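Local coordinates for mating-type switching protein swi5 (Schizosaccharomyces pombe, PDB 3VIQ) that works with its partner Sfr1 as an activator of Rad51-type recombinase in recombinational DNA repair, and is required for normal mating-type switching, at residues L46-T49 / Y50-R54; L31-D35 / A36-V40; T39-K42 / H43-L47. All coordinates share one frame; numbering follows the deposited sequence. Where two conformers were deposited one is given.

Contact 1 (L46-T49 / Y50-R54); sequences LLHT and YNEIR
His48 and Glu52 form an i, i+4 pair one turn apart on the outer side of helix 36-67. CG of His48 stands anti to the backbone N (chi1 166°), whereas CG of Glu52 lies beside its own N (chi1 -64°). The two side chains therefore lean together, and the carboxylate comes over one face of the imidazole, toward its rim. The planes are inclined by 55°, and Glu52 CD lies 3.5 Å from His48 CE1. No hydrogen bond joins them, since neither ring nitrogen has a suitable angle to OE2, and the ring position is one of two modelled, so the finer fit is doubtful. Nearer the backbone, Glu52 CG lies 3.2 Å from His48 O. With an alanine in place of Glu52, that methylene and the carboxylate beside the ring would be gone, which is likely to leave this side of the turn uncovered.

The other side faces the Sfr1 chain, where Ile45 of Sfr1 packs on Thr49 and Tyr50. Thr49 OG1 turns back to the carbonyl O of Asp45. Tyr50 OH is hydrogen-bonded to the backbone O of Glu85, the C-terminal residue of the same chain, whose OXT forms a salt bridge with Arg54 NH1; Tyr50 CZ sits 3.7 Å above the plane of the Arg54 guanidinium, over its centre. Ile53 N donates to Thr49 O at 3.0 Å, while Ile53 CG2 reaches within 3.3 Å of the same oxygen.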
loop_
_atom_site.group_PDB
_atom_site.type_symbol
_atom_site.label_atom_id
_atom_site.label_comp_id
_atom_site.label_asym_id
_atom_site.label_seq_id
_atom_site.Cartn_x
_atom_site.Cartn_y
_atom_site.Cartn_z
ATOM N N LEU B 46 1.549 5.049 4.802
ATOM C CA LEU B 46 0.830 6.295 4.511
ATOM C C LEU B 46 0.954 6.770 3.044
ATOM O O LEU B 46 -0.074 7.104 2.412
ATOM C CB LEU B 46 1.231 7.382 5.487
ATOM C CG LEU B 46 0.741 7.092 6.911
ATOM C CD1 LEU B 46 1.346 8.107 7.899
ATOM C CD2 LEU B 46 -0.799 7.079 7.002
ATOM N N LEU B 47 2.162 6.745 2.475
ATOM C CA LEU B 47 2.347 7.194 1.085
ATOM C C LEU B 47 1.591 6.267 0.128
ATOM O O LEU B 47 0.990 6.730 -0.863
ATOM C CB LEU B 47 3.835 7.237 0.721
ATOM C CG LEU B 47 4.247 7.946 -0.577
ATOM C CD1 LEU B 47 3.862 9.440 -0.494
ATOM C CD2 LEU B 47 5.777 7.829 -0.878
ATOM N N HIS B 48 1.633 4.964 0.440
ATOM C CA HIS B 48 0.937 3.920 -0.307
ATOM C C HIS B 48 -0.549 4.251 -0.333
ATOM O O HIS B 48 -1.153 4.463 -1.367
ATOM C CB HIS B 48 1.248 2.563 0.387
ATOM C CG HIS B 48 0.381 1.400 -0.017
ATOM N ND1 HIS B 48 0.603 0.655 -1.159
ATOM C CD2 HIS B 48 -0.638 0.788 0.635
ATOM C CE1 HIS B 48 -0.276 -0.330 -1.217
ATOM N NE2 HIS B 48 -1.039 -0.272 -0.141
ATOM N N THR B 49 -1.130 4.326 0.847
ATOM C CA THR B 49 -2.538 4.635 0.991
ATOM C C THR B 49 -2.932 5.956 0.325
ATOM O O THR B 49 -3.927 6.010 -0.363
ATOM C CB THR B 49 -2.892 4.652 2.478
ATOM O OG1 THR B 49 -2.486 3.403 3.046
ATOM C CG2 THR B 49 -4.393 4.903 2.701
ATOM N N TYR B 50 -2.143 7.011 0.510
ATOM C CA TYR B 50 -2.465 8.318 -0.071
ATOM C C TYR B 50 -2.478 8.286 -1.601
ATOM O O TYR B 50 -3.431 8.773 -2.241
ATOM C CB TYR B 50 -1.464 9.356 0.396
ATOM C CG TYR B 50 -1.426 10.586 -0.445
ATOM C CD1 TYR B 50 -2.481 11.460 -0.435
ATOM C CD2 TYR B 50 -0.333 10.883 -1.277
ATOM C CE1 TYR B 50 -2.472 12.613 -1.191
ATOM C CE2 TYR B 50 -0.318 12.063 -2.060
ATOM C CZ TYR B 50 -1.397 12.923 -1.980
ATOM O OH TYR B 50 -1.484 14.085 -2.691
ATOM N N ASN B 51 -1.431 7.729 -2.191
ATOM C CA ASN B 51 -1.370 7.663 -3.655
ATOM C C ASN B 51 -2.514 6.857 -4.211
ATOM O O ASN B 51 -3.112 7.245 -5.221
ATOM C CB ASN B 51 -0.047 7.073 -4.130
ATOM C CG ASN B 51 1.075 8.025 -3.963
ATOM O OD1 ASN B 51 2.122 7.694 -3.406
ATOM N ND2 ASN B 51 0.866 9.234 -4.420
ATOM N N GLU B 52 -2.857 5.760 -3.538
ATOM C CA GLU B 52 -3.976 4.900 -4.008
ATOM C C GLU B 52 -5.347 5.603 -3.950
ATOM O O GLU B 52 -6.121 5.546 -4.935
ATOM C CB GLU B 52 -4.044 3.571 -3.238
ATOM C CG GLU B 52 -2.824 2.675 -3.453
ATOM C CD GLU B 52 -2.963 1.284 -2.848
ATOM O OE1 GLU B 52 -3.910 1.027 -2.092
ATOM O OE2 GLU B 52 -2.111 0.420 -3.148
ATOM N N ILE B 53 -5.673 6.219 -2.804
ATOM C CA ILE B 53 -7.024 6.784 -2.613
ATOM C C ILE B 53 -7.186 8.075 -3.419
ATOM O O ILE B 53 -8.275 8.351 -3.922
ATOM C CB ILE B 53 -7.428 6.970 -1.108
ATOM C CG1 ILE B 53 -8.910 7.374 -0.978
ATOM C CG2 ILE B 53 -6.563 8.018 -0.413
ATOM C CD1 ILE B 53 -9.936 6.226 -1.285
ATOM N N ARG B 54 -6.119 8.848 -3.596
ATOM C CA ARG B 54 -6.222 10.042 -4.471
ATOM C C ARG B 54 -6.459 9.621 -5.932
ATOM O O ARG B 54 -7.315 10.171 -6.597
ATOM C CB ARG B 54 -4.995 10.961 -4.378
ATOM C CG ARG B 54 -4.900 11.995 -5.520
ATOM C CD ARG B 54 -3.861 13.074 -5.291
ATOM N NE ARG B 54 -2.512 12.590 -5.559
ATOM C CZ ARG B 54 -1.426 13.350 -5.685
ATOM N NH1 ARG B 54 -1.482 14.671 -5.560
ATOM N NH2 ARG B 54 -0.256 12.765 -5.931
#

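Contact 2 (L31-D35 / A36-V40); sequences LKNRD and AKQTV
The N-cap of helix 36-67 is Asp35, whose OD1 accepts a weak, long bond from the backbone N of Gln38 (3.3 Å). CG of Asp35 points anti to its N (chi1 -168°), which swings the carboxylate forward over the first turn; OD2 then rests 3.4 Å from Gln38 CB, and the two side chains cross at about a right angle. A water bridges OD1 to Lys37 N, so the carboxylate oxygen serves two of the amides at the start of the helix, one directly and one through solvent. Its negative charge beside this helix end is likely to be favourable.

Asp35 is also the centre of an inverse gamma turn, with Ala36 N reaching back weakly to Arg34 O. Just before it, Asn33 makes an Asx turn: its OD1 receives Asp35 N at 3.2 Å, the donor standing well above the carbonyl plane. These turns bring the chain out of the loop that joins helices 3-29 and 36-67. The other end of the Asn33 amide reaches across to the helix. ND2 donates to Gln38 OE1 at 3.1 Å in a nearly straight bond (162°), with the acceptor in the plane of the Asn33 amide and the two amides turned 53° apart. ND2 also donates to a second water, which in turn donates to Thr39 OG1. Thr39 OG1 gives its own proton to another water, 2.6 Å from OG1, which donates to Asn33 O.

On the buried side Leu31 CD1 touches Ala36 CB at 3.7 Å, and Ala29 of the Sfr1 chain packs on both. Glu33 of Sfr1 accepts from the backbone N atoms of Lys32 and Asn33.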
loop_
_atom_site.group_PDB
_atom_site.type_symbol
_atom_site.label_atom_id
_atom_site.label_comp_id
_atom_site.label_asym_id
_atom_site.label_seq_id
_atom_site.Cartn_x
_atom_site.Cartn_y
_atom_site.Cartn_z
ATOM N N LEU B 31 18.499 10.820 14.726
ATOM C CA LEU B 31 17.066 10.605 14.632
ATOM C C LEU B 31 16.355 10.989 15.920
ATOM O O LEU B 31 16.842 10.707 17.012
ATOM C CB LEU B 31 16.782 9.137 14.328
ATOM C CG LEU B 31 17.353 8.523 13.051
ATOM C CD1 LEU B 31 16.890 7.070 12.915
ATOM C CD2 LEU B 31 16.963 9.331 11.821
ATOM N N LYS B 32 15.197 11.624 15.786
ATOM C CA LYS B 32 14.314 11.876 16.921
ATOM C C LYS B 32 13.856 10.559 17.508
ATOM O O LYS B 32 13.786 10.403 18.712
ATOM C CB LYS B 32 13.086 12.688 16.480
ATOM C CG LYS B 32 12.104 13.004 17.608
ATOM C CD LYS B 32 11.106 14.138 17.233
ATOM C CE LYS B 32 10.014 14.310 18.309
ATOM N NZ LYS B 32 9.736 15.735 18.664
ATOM N N ASN B 33 13.529 9.613 16.643
ATOM C CA ASN B 33 13.095 8.303 17.067
ATOM C C ASN B 33 14.131 7.254 16.606
ATOM O O ASN B 33 14.411 7.132 15.430
ATOM C CB ASN B 33 11.696 8.048 16.502
ATOM C CG ASN B 33 11.176 6.663 16.825
ATOM O OD1 ASN B 33 11.699 5.986 17.709
ATOM N ND2 ASN B 33 10.148 6.223 16.090
ATOM N N ARG B 34 14.701 6.503 17.545
ATOM C CA ARG B 34 15.784 5.582 17.192
ATOM C C ARG B 34 15.276 4.313 16.488
ATOM O O ARG B 34 16.037 3.634 15.810
ATOM C CB ARG B 34 16.644 5.290 18.420
ATOM C CG ARG B 34 17.368 6.562 18.940
ATOM C CD ARG B 34 18.245 6.314 20.173
ATOM N NE ARG B 34 19.324 5.357 19.926
ATOM C CZ ARG B 34 20.539 5.678 19.489
ATOM N NH1 ARG B 34 20.852 6.944 19.229
ATOM N NH2 ARG B 34 21.448 4.726 19.308
ATOM N N ASP B 35 13.987 4.024 16.617
ATOM C CA ASP B 35 13.373 2.929 15.874
ATOM C C ASP B 35 13.153 3.331 14.402
ATOM O O ASP B 35 12.030 3.614 14.004
ATOM C CB ASP B 35 12.031 2.527 16.505
ATOM C CG ASP B 35 11.490 1.202 15.959
ATOM O OD1 ASP B 35 12.022 0.681 14.956
ATOM O OD2 ASP B 35 10.520 0.675 16.544
ATOM N N ALA B 36 14.227 3.308 13.610
ATOM C CA ALA B 36 14.197 3.789 12.235
ATOM C C ALA B 36 13.279 2.963 11.365
ATOM O O ALA B 36 12.701 3.473 10.409
ATOM C CB ALA B 36 15.611 3.796 11.629
ATOM N N LYS B 37 13.176 1.675 11.663
ATOM C CA LYS B 37 12.348 0.763 10.860
ATOM C C LYS B 37 10.860 1.104 10.974
ATOM O O LYS B 37 10.133 1.073 10.007
ATOM C CB LYS B 37 12.600 -0.671 11.322
ATOM C CG LYS B 37 12.055 -1.766 10.444
ATOM C CD LYS B 37 12.551 -3.144 10.963
ATOM C CE LYS B 37 12.913 -4.100 9.831
ATOM N NZ LYS B 37 13.974 -3.534 8.948
ATOM N N GLN B 38 10.419 1.453 12.171
ATOM C CA GLN B 38 9.045 1.884 12.392
ATOM C C GLN B 38 8.778 3.199 11.631
ATOM O O GLN B 38 7.763 3.330 10.971
ATOM C CB GLN B 38 8.814 2.040 13.905
ATOM C CG GLN B 38 7.520 2.721 14.373
ATOM C CD GLN B 38 7.561 2.989 15.884
ATOM O OE1 GLN B 38 8.455 3.687 16.383
ATOM N NE2 GLN B 38 6.613 2.412 16.618
ATOM N N THR B 39 9.693 4.158 11.733
ATOM C CA THR B 39 9.550 5.465 11.076
ATOM C C THR B 39 9.370 5.304 9.582
ATOM O O THR B 39 8.444 5.850 9.002
ATOM C CB THR B 39 10.796 6.317 11.303
ATOM O OG1 THR B 39 10.897 6.575 12.697
ATOM C CG2 THR B 39 10.732 7.632 10.530
ATOM N N VAL B 40 10.256 4.525 8.979
ATOM C CA VAL B 40 10.254 4.332 7.533
ATOM C C VAL B 40 9.027 3.541 7.096
ATOM O O VAL B 40 8.372 3.907 6.127
ATOM C CB VAL B 40 11.505 3.602 7.057
ATOM C CG1 VAL B 40 11.414 3.331 5.569
ATOM C CG2 VAL B 40 12.776 4.442 7.446
HETATM O O HOH W 1 13.237 7.609 12.898
HETATM O O HOH W 2 9.073 8.144 14.015
HETATM O O HOH W 3 14.668 0.179 13.592
#

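Contact 3 (T39-K42 / H43-L47); sequences TVQK and HIDLL
His43, with its CB 3.6 Å from Thr39 O one turn back, forms the buried part of this contact, on the flank of helix 36-67 that borders the Sfr1 chain. Its NE2 is hydrogen-bonded to Glu37 of Sfr1, while Asp38 of Sfr1 packs against both His43 and Lys42, and Gln42 of Sfr1 against Leu46. On the same flank Leu46 CG comes within 3.4 Å of Lys42 O, the oxygen that also takes the regular helical bond from Leu46 N at 3.1 Å. Lys42 itself is exposed. It runs extended alongside Leu46, both side chains heading in one direction, and its methylenes rather than its ammonium group make the touch: CG and CE each lie 4.1 Å from Leu46 CD1. Val40 CG1 and Ile44 CD1 meet at 4.0 Å, an apolar touch in which Val40 also borders Ala29 of Sfr1.

The solvent side belongs to the exposed Gln41, with Asp45 as its partly exposed partner. Gln41 bends at its second torsion (chi2 61°) and carries its amide forward above the next turn, where NE2 donates to Asp45 OD1. The bond is short (2.7 Å) but bent to 126° and hence weak, with amide and carboxylate planes 53° apart. Asp45 OD2 meanwhile lies 3.3 Å from Gln41 O, two acceptors side by side, although Gln41 O is engaged by Asp45 N at 3.0 Å. The bent amide-carboxylate bond thus probably eases the closeness of carboxylate to carbonyl within the helix, whereas the polar end of the buried histidine is committed to Glu37 of Sfr1.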
loop_
_atom_site.group_PDB
_atom_site.type_symbol
_atom_site.label_atom_id
_atom_site.label_comp_id
_atom_site.label_asym_id
_atom_site.label_seq_id
_atom_site.Cartn_x
_atom_site.Cartn_y
_atom_site.Cartn_z
ATOM N N THR B 39 9.693 4.158 11.733
ATOM C CA THR B 39 9.550 5.465 11.076
ATOM C C THR B 39 9.370 5.304 9.582
ATOM O O THR B 39 8.444 5.850 9.002
ATOM C CB THR B 39 10.796 6.317 11.303
ATOM O OG1 THR B 39 10.897 6.575 12.697
ATOM C CG2 THR B 39 10.732 7.632 10.530
ATOM N N VAL B 40 10.256 4.525 8.979
ATOM C CA VAL B 40 10.254 4.332 7.533
ATOM C C VAL B 40 9.027 3.541 7.096
ATOM O O VAL B 40 8.372 3.907 6.127
ATOM C CB VAL B 40 11.505 3.602 7.057
ATOM C CG1 VAL B 40 11.414 3.331 5.569
ATOM C CG2 VAL B 40 12.776 4.442 7.446
ATOM N N GLN B 41 8.711 2.464 7.813
ATOM C CA GLN B 41 7.522 1.665 7.476
ATOM C C GLN B 41 6.241 2.502 7.628
ATOM O O GLN B 41 5.361 2.454 6.773
ATOM C CB GLN B 41 7.435 0.391 8.343
ATOM C CG GLN B 41 6.382 -0.620 7.891
ATOM C CD GLN B 41 6.645 -1.141 6.461
ATOM O OE1 GLN B 41 7.792 -1.443 6.095
ATOM N NE2 GLN B 41 5.581 -1.232 5.653
ATOM N N LYS B 42 6.116 3.279 8.698
ATOM C CA LYS B 42 4.862 4.042 8.861
ATOM C C LYS B 42 4.687 5.004 7.677
ATOM O O LYS B 42 3.582 5.173 7.171
ATOM C CB LYS B 42 4.823 4.800 10.185
ATOM C CG LYS B 42 3.693 5.799 10.315
ATOM C CD LYS B 42 3.518 6.344 11.761
ATOM C CE LYS B 42 2.723 7.658 11.731
ATOM N NZ LYS B 42 1.950 7.931 12.978
ATOM N N HIS B 43 5.791 5.587 7.217
ATOM C CA HIS B 43 5.777 6.551 6.128
ATOM C C HIS B 43 5.398 5.844 4.846
ATOM O O HIS B 43 4.507 6.302 4.143
ATOM C CB HIS B 43 7.125 7.304 5.988
ATOM C CG HIS B 43 7.131 8.335 4.893
ATOM N ND1 HIS B 43 7.862 8.190 3.732
ATOM C CD2 HIS B 43 6.486 9.521 4.786
ATOM C CE1 HIS B 43 7.659 9.240 2.956
ATOM N NE2 HIS B 43 6.814 10.052 3.566
ATOM N N ILE B 44 6.033 4.715 4.579
ATOM C CA ILE B 44 5.752 3.928 3.358
ATOM C C ILE B 44 4.264 3.536 3.264
ATOM O O ILE B 44 3.704 3.553 2.195
ATOM C CB ILE B 44 6.619 2.655 3.299
ATOM C CG1 ILE B 44 8.044 3.015 2.883
ATOM C CG2 ILE B 44 6.052 1.574 2.309
ATOM C CD1 ILE B 44 8.952 1.809 2.804
ATOM N N ASP B 45 3.639 3.172 4.380
ATOM C CA ASP B 45 2.242 2.720 4.367
ATOM C C ASP B 45 1.283 3.929 4.135
ATOM O O ASP B 45 0.315 3.839 3.384
ATOM C CB ASP B 45 1.892 2.031 5.691
ATOM C CG ASP B 45 2.731 0.773 5.967
ATOM O OD1 ASP B 45 3.333 0.192 5.033
ATOM O OD2 ASP B 45 2.780 0.354 7.145
ATOM N N LEU B 46 1.549 5.049 4.802
ATOM C CA LEU B 46 0.830 6.295 4.511
ATOM C C LEU B 46 0.954 6.770 3.044
ATOM O O LEU B 46 -0.074 7.104 2.412
ATOM C CB LEU B 46 1.231 7.382 5.487
ATOM C CG LEU B 46 0.741 7.092 6.911
ATOM C CD1 LEU B 46 1.346 8.107 7.899
ATOM C CD2 LEU B 46 -0.799 7.079 7.002
ATOM N N LEU B 47 2.162 6.745 2.475
ATOM C CA LEU B 47 2.347 7.194 1.085
ATOM C C LEU B 47 1.591 6.267 0.128
ATOM O O LEU B 47 0.990 6.730 -0.863
ATOM C CB LEU B 47 3.835 7.237 0.721
ATOM C CG LEU B 47 4.247 7.946 -0.577
ATOM C CD1 LEU B 47 3.862 9.440 -0.494
ATOM C CD2 LEU B 47 5.777 7.829 -0.878
#

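How the contacts relate
Along the chain contact 2 comes first, contact 3 next and contact 1 last, each on or leading into helix 36-67. Contact 2 marks the turn out of the loop after helix 3-29; contact 3 takes over from it at Thr39 and Val40, and contact 1 continues from contact 3 at Leu46 and Leu47. Neighbouring centres are 11 Å apart, while those of contacts 1 and 2 are 21 Å apart and their nearest atoms about 7 Å, without touching. Together they follow one rod from its capped start. All three border the Sfr1 chain, consistent with this helix serving as a long interface for the Swi5-Sfr1 complex.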